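R.Pab1 family restriction endonuclease (Campylobacter coli, PDB 7CFA) acts as a restriction DNA glycosylase, probably excising a base from its recognition sequence as R.PabI does, with strand cleavage following at the site. Local coordinates at residues 23-28 with 45-50; 105-110 with 218-223; 117-122 with 135-140. The protein carries 2 engineered substitutions. All coordinates share one frame; numbering follows the deposited sequence.

Contact 1: residues 23-28 with 45-50; sequences IKQRST and VKHYVE
Arg-26 and Tyr-48 meet with their flat groups almost perpendicular, the guanidinium and ring planes 88° apart. CG of Arg-26 is anti to the backbone N and the chain runs on extended, so its CD passes 3.8 Å from Tyr-48 CE1 before the head group reaches the phenol end. There Arg-26 NH1 gives a bent hydrogen bond to Tyr-48 OH, 3.2 Å long with 144° at the hydrogen, the oxygen lying in the guanidinium plane.

On the same face, Lys-24 starts from the crowded chi1 of 61° and extends straight, crossing Glu-50 at about a right angle. Its NZ forms a salt bridge with Glu-50 OE2 at 3.2 Å, coming from above the carboxylate plane. The carboxylates of Glu-50 and Glu-154 lie close, and Lys-24 NZ, bridged to both, probably offsets their repulsion, with Arg-22 on Glu-50 OE1.

On the other face, the Gln-25 amide lies over one face of the His-47 ring, whose ND1 is bonded to Asn-44 N, and Ile-23 CD1 runs alongside Val-49 CG2 at 3.8 Å. Beneath these side chains the backbones are antiparallel: Lys-24 N to Tyr-48 O (3.0 Å) and Tyr-48 N to Lys-24 O (2.7 Å) make a hydrogen-bonded pair, and Arg-26 N reaches Lys-46 O at 2.7 Å.

Strand 21-27 sits between 32-35 and 47-51, and strand 166-175 flanks 47-51 on its far side.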
# COMPACT_ATOMS: atom_id res chain seq x y z
N ILE A 23 2.88 4.20 15.16
CA ILE A 23 4.17 4.24 15.84
C ILE A 23 5.13 3.32 15.11
O ILE A 23 4.82 2.15 14.87
CB ILE A 23 4.05 3.83 17.32
CG1 ILE A 23 2.99 4.68 18.03
CG2 ILE A 23 5.39 3.97 18.02
CD1 ILE A 23 3.30 6.16 18.04
N LYS A 24 6.29 3.86 14.74
CA LYS A 24 7.31 3.11 14.02
C LYS A 24 8.67 3.34 14.68
O LYS A 24 8.82 4.21 15.54
CB LYS A 24 7.36 3.51 12.54
CG LYS A 24 7.69 4.97 12.30
CD LYS A 24 7.70 5.31 10.82
CE LYS A 24 8.00 6.78 10.59
NZ LYS A 24 7.96 7.14 9.14
N GLN A 25 9.65 2.55 14.25
CA GLN A 25 11.01 2.64 14.77
C GLN A 25 11.95 2.95 13.61
O GLN A 25 12.01 2.20 12.63
CB GLN A 25 11.43 1.34 15.47
CG GLN A 25 12.80 1.39 16.12
CD GLN A 25 13.06 0.19 17.02
OE1 GLN A 25 12.14 -0.50 17.43
NE2 GLN A 25 14.33 -0.05 17.31
N ARG A 26 12.68 4.06 13.72
CA ARG A 26 13.57 4.51 12.66
C ARG A 26 14.86 3.70 12.69
O ARG A 26 15.58 3.69 13.70
CB ARG A 26 13.86 6.00 12.81
CG ARG A 26 14.51 6.64 11.59
CD ARG A 26 14.64 8.15 11.77
NE ARG A 26 15.06 8.82 10.54
CZ ARG A 26 15.21 10.13 10.42
NH1 ARG A 26 14.97 10.93 11.45
NH2 ARG A 26 15.59 10.65 9.26
N SER A 27 15.16 3.01 11.58
CA SER A 27 16.35 2.16 11.48
C SER A 27 17.55 3.02 11.09
O SER A 27 18.04 2.99 9.96
CB SER A 27 16.12 1.03 10.49
OG SER A 27 15.03 0.22 10.89
N THR A 28 18.02 3.80 12.06
CA THR A 28 19.17 4.69 11.90
C THR A 28 19.04 5.58 10.67
O THR A 28 18.48 6.67 10.74
CB THR A 28 20.50 3.89 11.80
OG1 THR A 28 20.49 3.08 10.61
CG2 THR A 28 20.67 3.00 13.01
N VAL A 45 14.76 6.09 21.65
CA VAL A 45 14.92 7.31 20.85
C VAL A 45 14.58 7.09 19.38
O VAL A 45 14.35 8.06 18.66
CB VAL A 45 16.35 7.85 20.99
CG1 VAL A 45 16.63 8.24 22.43
CG2 VAL A 45 17.35 6.81 20.52
N LYS A 46 14.54 5.84 18.92
CA LYS A 46 14.24 5.55 17.53
C LYS A 46 12.75 5.42 17.25
O LYS A 46 12.36 5.33 16.08
CB LYS A 46 14.97 4.27 17.09
CG LYS A 46 16.48 4.40 17.08
CD LYS A 46 17.15 3.10 16.66
CE LYS A 46 18.66 3.23 16.67
NZ LYS A 46 19.33 1.95 16.29
N HIS A 47 11.91 5.41 18.28
CA HIS A 47 10.47 5.32 18.08
C HIS A 47 9.92 6.68 17.65
O HIS A 47 10.15 7.69 18.32
CB HIS A 47 9.77 4.84 19.35
CG HIS A 47 9.87 3.36 19.57
ND1 HIS A 47 10.87 2.79 20.33
CD2 HIS A 47 9.11 2.34 19.11
CE1 HIS A 47 10.71 1.48 20.34
NE2 HIS A 47 9.65 1.18 19.61
N TYR A 48 9.20 6.69 16.54
CA TYR A 48 8.63 7.91 15.98
C TYR A 48 7.12 7.78 15.89
O TYR A 48 6.57 6.68 15.81
CB TYR A 48 9.20 8.20 14.58
CG TYR A 48 10.50 8.96 14.57
CD1 TYR A 48 11.67 8.39 15.04
CD2 TYR A 48 10.56 10.26 14.08
CE1 TYR A 48 12.87 9.09 15.03
CE2 TYR A 48 11.74 10.97 14.07
CZ TYR A 48 12.89 10.38 14.54
OH TYR A 48 14.08 11.08 14.53
N VAL A 49 6.45 8.93 15.91
CA VAL A 49 5.02 9.01 15.63
C VAL A 49 4.85 9.30 14.14
O VAL A 49 5.49 10.21 13.61
CB VAL A 49 4.35 10.09 16.48
CG1 VAL A 49 2.88 10.23 16.11
CG2 VAL A 49 4.50 9.77 17.96
N GLU A 50 4.00 8.53 13.48
CA GLU A 50 3.64 8.77 12.09
C GLU A 50 2.21 9.27 12.04
O GLU A 50 1.28 8.55 12.42
CB GLU A 50 3.80 7.51 11.24
CG GLU A 50 3.84 7.79 9.75
CD GLU A 50 3.91 6.53 8.91
OE1 GLU A 50 2.93 5.76 8.91
OE2 GLU A 50 4.96 6.30 8.27

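Contact 2: residues 105-110 with 218-223; sequences ENNEEL and FGILSN
Van der Waals packing of aliphatic groups against amide and carbonyl atoms carries most of this contact, and Leu-110 is at its centre. Its two methyls divide the work: CD1 comes against the Asn-223 amide at about a right angle, 3.5 Å from Asn-223 CG, while CD2 rests 3.6 Å from Ile-220 O. Nearby, Asn-107 ND2 lies 3.3 Å from Ile-220 CG2, again with the side chains crossing nearly perpendicularly.

A weaker polar term is added by the CA-H...O contact from Leu-110 CA to Ile-220 O, 3.4 Å.

Asn-107 makes its side-chain hydrogen bonds within its own turn. Its OD1 accepts from Glu-109 N at 3.0 Å, an Asx turn just past helix 94-106, and Asn-107 ND2 gives back to Glu-109 O at 2.9 Å. Gripped at both ends, the amide is fixed in rotation. Ser-222 OG, at the N-cap of helix 223-237, binds His-225 N, and Glu-109 OE1 takes the backbone N of Ala-128 of the second subunit.

Side-chain packing and one CA-H...O contact thus join the segments directly, while hydrogen bonds lie just beside them: Arg-226 bridges Asn-107 O and Asn-223 OD1, and the Ile-220 and Leu-221 backbones bond to Ile-111 and Glu-112.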
# COMPACT_ATOMS: atom_id res chain seq x y z
N GLU A 105 0.79 31.31 -5.41
CA GLU A 105 0.21 31.92 -6.61
C GLU A 105 1.21 31.92 -7.76
O GLU A 105 0.83 31.72 -8.92
CB GLU A 105 -0.25 33.35 -6.31
CG GLU A 105 -1.50 33.44 -5.44
CD GLU A 105 -1.90 34.87 -5.15
OE1 GLU A 105 -1.09 35.79 -5.43
OE2 GLU A 105 -3.01 35.09 -4.63
N ASN A 106 2.49 32.12 -7.46
CA ASN A 106 3.52 32.18 -8.49
C ASN A 106 4.13 30.82 -8.82
O ASN A 106 4.79 30.69 -9.85
CB ASN A 106 4.64 33.14 -8.08
CG ASN A 106 4.20 34.60 -8.09
OD1 ASN A 106 3.43 35.02 -8.95
ND2 ASN A 106 4.69 35.37 -7.13
N ASN A 107 3.91 29.82 -7.98
CA ASN A 107 4.55 28.52 -8.20
C ASN A 107 3.94 27.80 -9.39
O ASN A 107 2.72 27.84 -9.61
CB ASN A 107 4.43 27.64 -6.95
CG ASN A 107 5.02 26.26 -7.17
OD1 ASN A 107 6.04 26.11 -7.84
ND2 ASN A 107 4.38 25.25 -6.60
N GLU A 108 4.80 27.13 -10.16
CA GLU A 108 4.37 26.31 -11.28
C GLU A 108 4.71 24.83 -11.13
O GLU A 108 4.07 24.01 -11.79
CB GLU A 108 5.00 26.83 -12.59
CG GLU A 108 4.48 28.18 -13.03
CD GLU A 108 5.23 28.72 -14.23
OE1 GLU A 108 6.48 28.58 -14.27
OE2 GLU A 108 4.59 29.27 -15.15
N GLU A 109 5.68 24.48 -10.29
CA GLU A 109 6.11 23.10 -10.13
C GLU A 109 5.24 22.42 -9.06
O GLU A 109 5.27 22.82 -7.89
CB GLU A 109 7.58 23.03 -9.74
CG GLU A 109 8.52 23.69 -10.73
CD GLU A 109 9.98 23.56 -10.33
OE1 GLU A 109 10.25 22.98 -9.26
OE2 GLU A 109 10.85 24.03 -11.09
N LEU A 110 4.48 21.42 -9.47
CA LEU A 110 3.66 20.64 -8.57
C LEU A 110 4.25 19.25 -8.38
O LEU A 110 4.81 18.66 -9.31
CB LEU A 110 2.22 20.52 -9.08
CG LEU A 110 1.46 21.84 -9.17
CD1 LEU A 110 0.10 21.62 -9.81
CD2 LEU A 110 1.32 22.47 -7.80
N PHE A 218 1.87 21.34 1.42
CA PHE A 218 0.58 20.90 0.88
C PHE A 218 0.21 21.71 -0.35
O PHE A 218 -0.31 21.17 -1.33
CB PHE A 218 -0.52 21.02 1.94
CG PHE A 218 -0.67 19.80 2.80
CD1 PHE A 218 -1.24 18.64 2.30
CD2 PHE A 218 -0.28 19.82 4.13
CE1 PHE A 218 -1.40 17.52 3.09
CE2 PHE A 218 -0.43 18.70 4.93
CZ PHE A 218 -0.99 17.55 4.41
N GLY A 219 0.49 23.02 -0.33
CA GLY A 219 0.10 23.90 -1.42
C GLY A 219 0.76 23.60 -2.75
O GLY A 219 0.26 24.05 -3.79
N ILE A 220 1.88 22.87 -2.75
CA ILE A 220 2.56 22.51 -3.98
C ILE A 220 2.34 21.05 -4.35
O ILE A 220 2.98 20.55 -5.28
CB ILE A 220 4.06 22.83 -3.90
CG1 ILE A 220 4.77 21.83 -2.97
CG2 ILE A 220 4.28 24.25 -3.41
CD1 ILE A 220 6.27 21.95 -2.98
N LEU A 221 1.46 20.35 -3.64
CA LEU A 221 1.24 18.94 -3.93
C LEU A 221 0.53 18.76 -5.26
O LEU A 221 0.94 17.94 -6.09
CB LEU A 221 0.44 18.30 -2.79
CG LEU A 221 0.50 16.78 -2.68
CD1 LEU A 221 1.94 16.29 -2.66
CD2 LEU A 221 -0.23 16.32 -1.43
N SER A 222 -0.54 19.52 -5.49
CA SER A 222 -1.30 19.46 -6.73
C SER A 222 -2.05 20.77 -6.89
O SER A 222 -2.03 21.64 -6.01
CB SER A 222 -2.26 18.27 -6.74
OG SER A 222 -3.29 18.45 -5.78
N ASN A 223 -2.73 20.91 -8.03
CA ASN A 223 -3.54 22.10 -8.26
C ASN A 223 -4.73 22.15 -7.31
O ASN A 223 -5.09 23.22 -6.81
CB ASN A 223 -4.01 22.16 -9.71
CG ASN A 223 -3.04 22.91 -10.60
OD1 ASN A 223 -2.42 23.89 -10.18
ND2 ASN A 223 -2.91 22.47 -11.85

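Contact 3: residues 117-122 with 135-140; sequences INRTNF and SYVSYP
The two segments belong to the long beta hairpin of strands 118-127 and 130-145, near where its outer strand begins. Asn-118 and Ser-138 form an antiparallel hydrogen-bonded pair: Asn-118 N to Ser-138 O is 3.0 Å, and Ser-138 N to Asn-118 O is 2.7 Å, both donors in the carbonyl planes. One pair on, Arg-119 faces Val-137 without such bonds, the arginine lying alongside the valine and pointing the same way. Next, Thr-120 N binds Tyr-136 O at 2.9 Å.

The pattern then changes. Thr-120 keeps OG1 between its backbone N and carbonyl carbon, chi1 70°, and this hydroxyl, rather than the Thr-120 carbonyl, accepts from Tyr-136 N at 2.9 Å, with a bent 144° at the hydrogen. OG1 also gives a longer bond to its neighbour's carbonyl, Asn-121 O, so it is held from two sides and sits at the edge of the Tyr-136 ring. The Thr-120 carbonyl is taken up by a side chain instead: Ser-135 OG, anti to its own backbone N (chi1 179°), donates to Thr-120 O at 2.8 Å from above the carbonyl plane. Hydroxyls thus stand in for backbone partners where the outer strand of the hairpin is interrupted, and the Phe-122 ring packs against Ser-135, with CE1 3.6 Å from Ser-135 CB.

Residues 135-140 also pair antiparallel with a strand of the second subunit, carrying the sheet across the dimer interface, where Ser-138 OG bonds to Ser-138 OG of that subunit.

At the other end Ile-117 lies against Tyr-139: CG2 is over a face of the ring, and CD1 comes 3.6 Å from Tyr-139 CD2. The phenol OH binds Glu-159, and the ring makes a cation-pi contact with Lys-158.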
# COMPACT_ATOMS: atom_id res chain seq x y z
N ILE A 117 6.24 7.56 -11.01
CA ILE A 117 6.35 6.14 -10.70
C ILE A 117 6.92 5.44 -11.92
O ILE A 117 6.42 5.60 -13.03
CB ILE A 117 4.98 5.56 -10.30
CG1 ILE A 117 4.49 6.21 -9.01
CG2 ILE A 117 5.05 4.05 -10.16
CD1 ILE A 117 3.13 5.72 -8.54
N ASN A 118 7.99 4.68 -11.71
CA ASN A 118 8.76 4.07 -12.79
C ASN A 118 8.49 2.58 -12.86
O ASN A 118 8.37 1.90 -11.83
CB ASN A 118 10.26 4.31 -12.61
CG ASN A 118 10.65 5.76 -12.78
OD1 ASN A 118 10.11 6.46 -13.64
ND2 ASN A 118 11.59 6.22 -11.97
N ARG A 119 8.42 2.06 -14.08
CA ARG A 119 8.44 0.63 -14.34
C ARG A 119 9.70 0.32 -15.13
O ARG A 119 9.96 0.95 -16.16
CB ARG A 119 7.19 0.18 -15.11
CG ARG A 119 5.90 0.37 -14.35
CD ARG A 119 4.70 -0.06 -15.18
NE ARG A 119 3.44 0.16 -14.48
CZ ARG A 119 2.80 -0.77 -13.77
NH1 ARG A 119 3.31 -1.98 -13.66
NH2 ARG A 119 1.66 -0.47 -13.16
N THR A 120 10.49 -0.63 -14.63
CA THR A 120 11.76 -0.92 -15.28
C THR A 120 11.58 -1.93 -16.40
O THR A 120 10.53 -2.58 -16.54
CB THR A 120 12.78 -1.44 -14.27
OG1 THR A 120 12.40 -2.75 -13.84
CG2 THR A 120 12.87 -0.52 -13.07
N ASN A 121 12.62 -2.06 -17.21
CA ASN A 121 12.68 -3.11 -18.22
C ASN A 121 12.65 -4.48 -17.56
O ASN A 121 12.87 -4.63 -16.36
CB ASN A 121 13.96 -2.97 -19.04
CG ASN A 121 15.21 -3.05 -18.18
OD1 ASN A 121 15.66 -2.05 -17.62
ND2 ASN A 121 15.77 -4.25 -18.07
N PHE A 122 12.38 -5.50 -18.38
CA PHE A 122 12.38 -6.87 -17.92
C PHE A 122 13.79 -7.45 -17.91
O PHE A 122 14.65 -7.04 -18.70
CB PHE A 122 11.49 -7.75 -18.80
CG PHE A 122 10.02 -7.62 -18.52
CD1 PHE A 122 9.51 -7.97 -17.29
CD2 PHE A 122 9.15 -7.17 -19.50
CE1 PHE A 122 8.15 -7.86 -17.03
CE2 PHE A 122 7.80 -7.06 -19.25
CZ PHE A 122 7.30 -7.41 -18.01
N SER A 135 10.59 -7.54 -13.30
CA SER A 135 10.55 -6.10 -13.48
C SER A 135 10.36 -5.46 -12.12
O SER A 135 10.04 -6.13 -11.13
CB SER A 135 9.43 -5.68 -14.45
OG SER A 135 9.39 -4.27 -14.62
N TYR A 136 10.57 -4.15 -12.05
CA TYR A 136 10.42 -3.40 -10.82
C TYR A 136 9.48 -2.22 -11.03
O TYR A 136 9.50 -1.58 -12.08
CB TYR A 136 11.77 -2.88 -10.30
CG TYR A 136 12.68 -3.96 -9.77
CD1 TYR A 136 13.52 -4.67 -10.62
CD2 TYR A 136 12.71 -4.27 -8.42
CE1 TYR A 136 14.36 -5.66 -10.13
CE2 TYR A 136 13.54 -5.26 -7.92
CZ TYR A 136 14.36 -5.95 -8.79
OH TYR A 136 15.19 -6.93 -8.30
N VAL A 137 8.66 -1.95 -10.02
CA VAL A 137 7.85 -0.74 -9.96
C VAL A 137 8.44 0.11 -8.85
O VAL A 137 8.46 -0.30 -7.68
CB VAL A 137 6.37 -1.05 -9.70
CG1 VAL A 137 5.54 0.22 -9.76
CG2 VAL A 137 5.86 -2.07 -10.71
N SER A 138 8.94 1.29 -9.21
CA SER A 138 9.66 2.15 -8.27
C SER A 138 8.79 3.33 -7.88
O SER A 138 8.32 4.08 -8.75
CB SER A 138 10.98 2.63 -8.87
OG SER A 138 11.83 1.53 -9.14
N TYR A 139 8.58 3.51 -6.58
CA TYR A 139 7.78 4.59 -6.05
C TYR A 139 8.67 5.60 -5.36
O TYR A 139 9.46 5.24 -4.47
CB TYR A 139 6.75 4.05 -5.05
CG TYR A 139 5.76 3.08 -5.65
CD1 TYR A 139 6.07 1.73 -5.77
CD2 TYR A 139 4.53 3.51 -6.11
CE1 TYR A 139 5.18 0.83 -6.32
CE2 TYR A 139 3.62 2.62 -6.66
CZ TYR A 139 3.95 1.29 -6.76
OH TYR A 139 3.06 0.40 -7.31
N PRO A 140 8.60 6.87 -5.74
CA PRO A 140 9.40 7.89 -5.07
C PRO A 140 8.78 8.31 -3.76
O PRO A 140 7.57 8.22 -3.55
CB PRO A 140 9.41 9.05 -6.08
CG PRO A 140 8.08 8.93 -6.75
CD PRO A 140 7.79 7.44 -6.83

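How the contacts relate
Contacts 1 and 3 sit in the same seven-stranded antiparallel sheet, their centres about 27 Å apart: strands 21-27 and 47-51 lie toward one side, 130-145 and 118-127 at the other, with 166-175 and 152-159 between. Contact 2 belongs to the helical part, about 30 Å from contact 1 and 26 Å from contact 3, centre to centre. None of the three touches another. Along the chain contact 1 closes first; contact 2 then joins residues more than a hundred positions apart, enclosing the hairpin of contact 3. Both contacts 2 and 3 reach the second subunit, which is thus met both by the hairpin strand and by the loops at the ends of the helices.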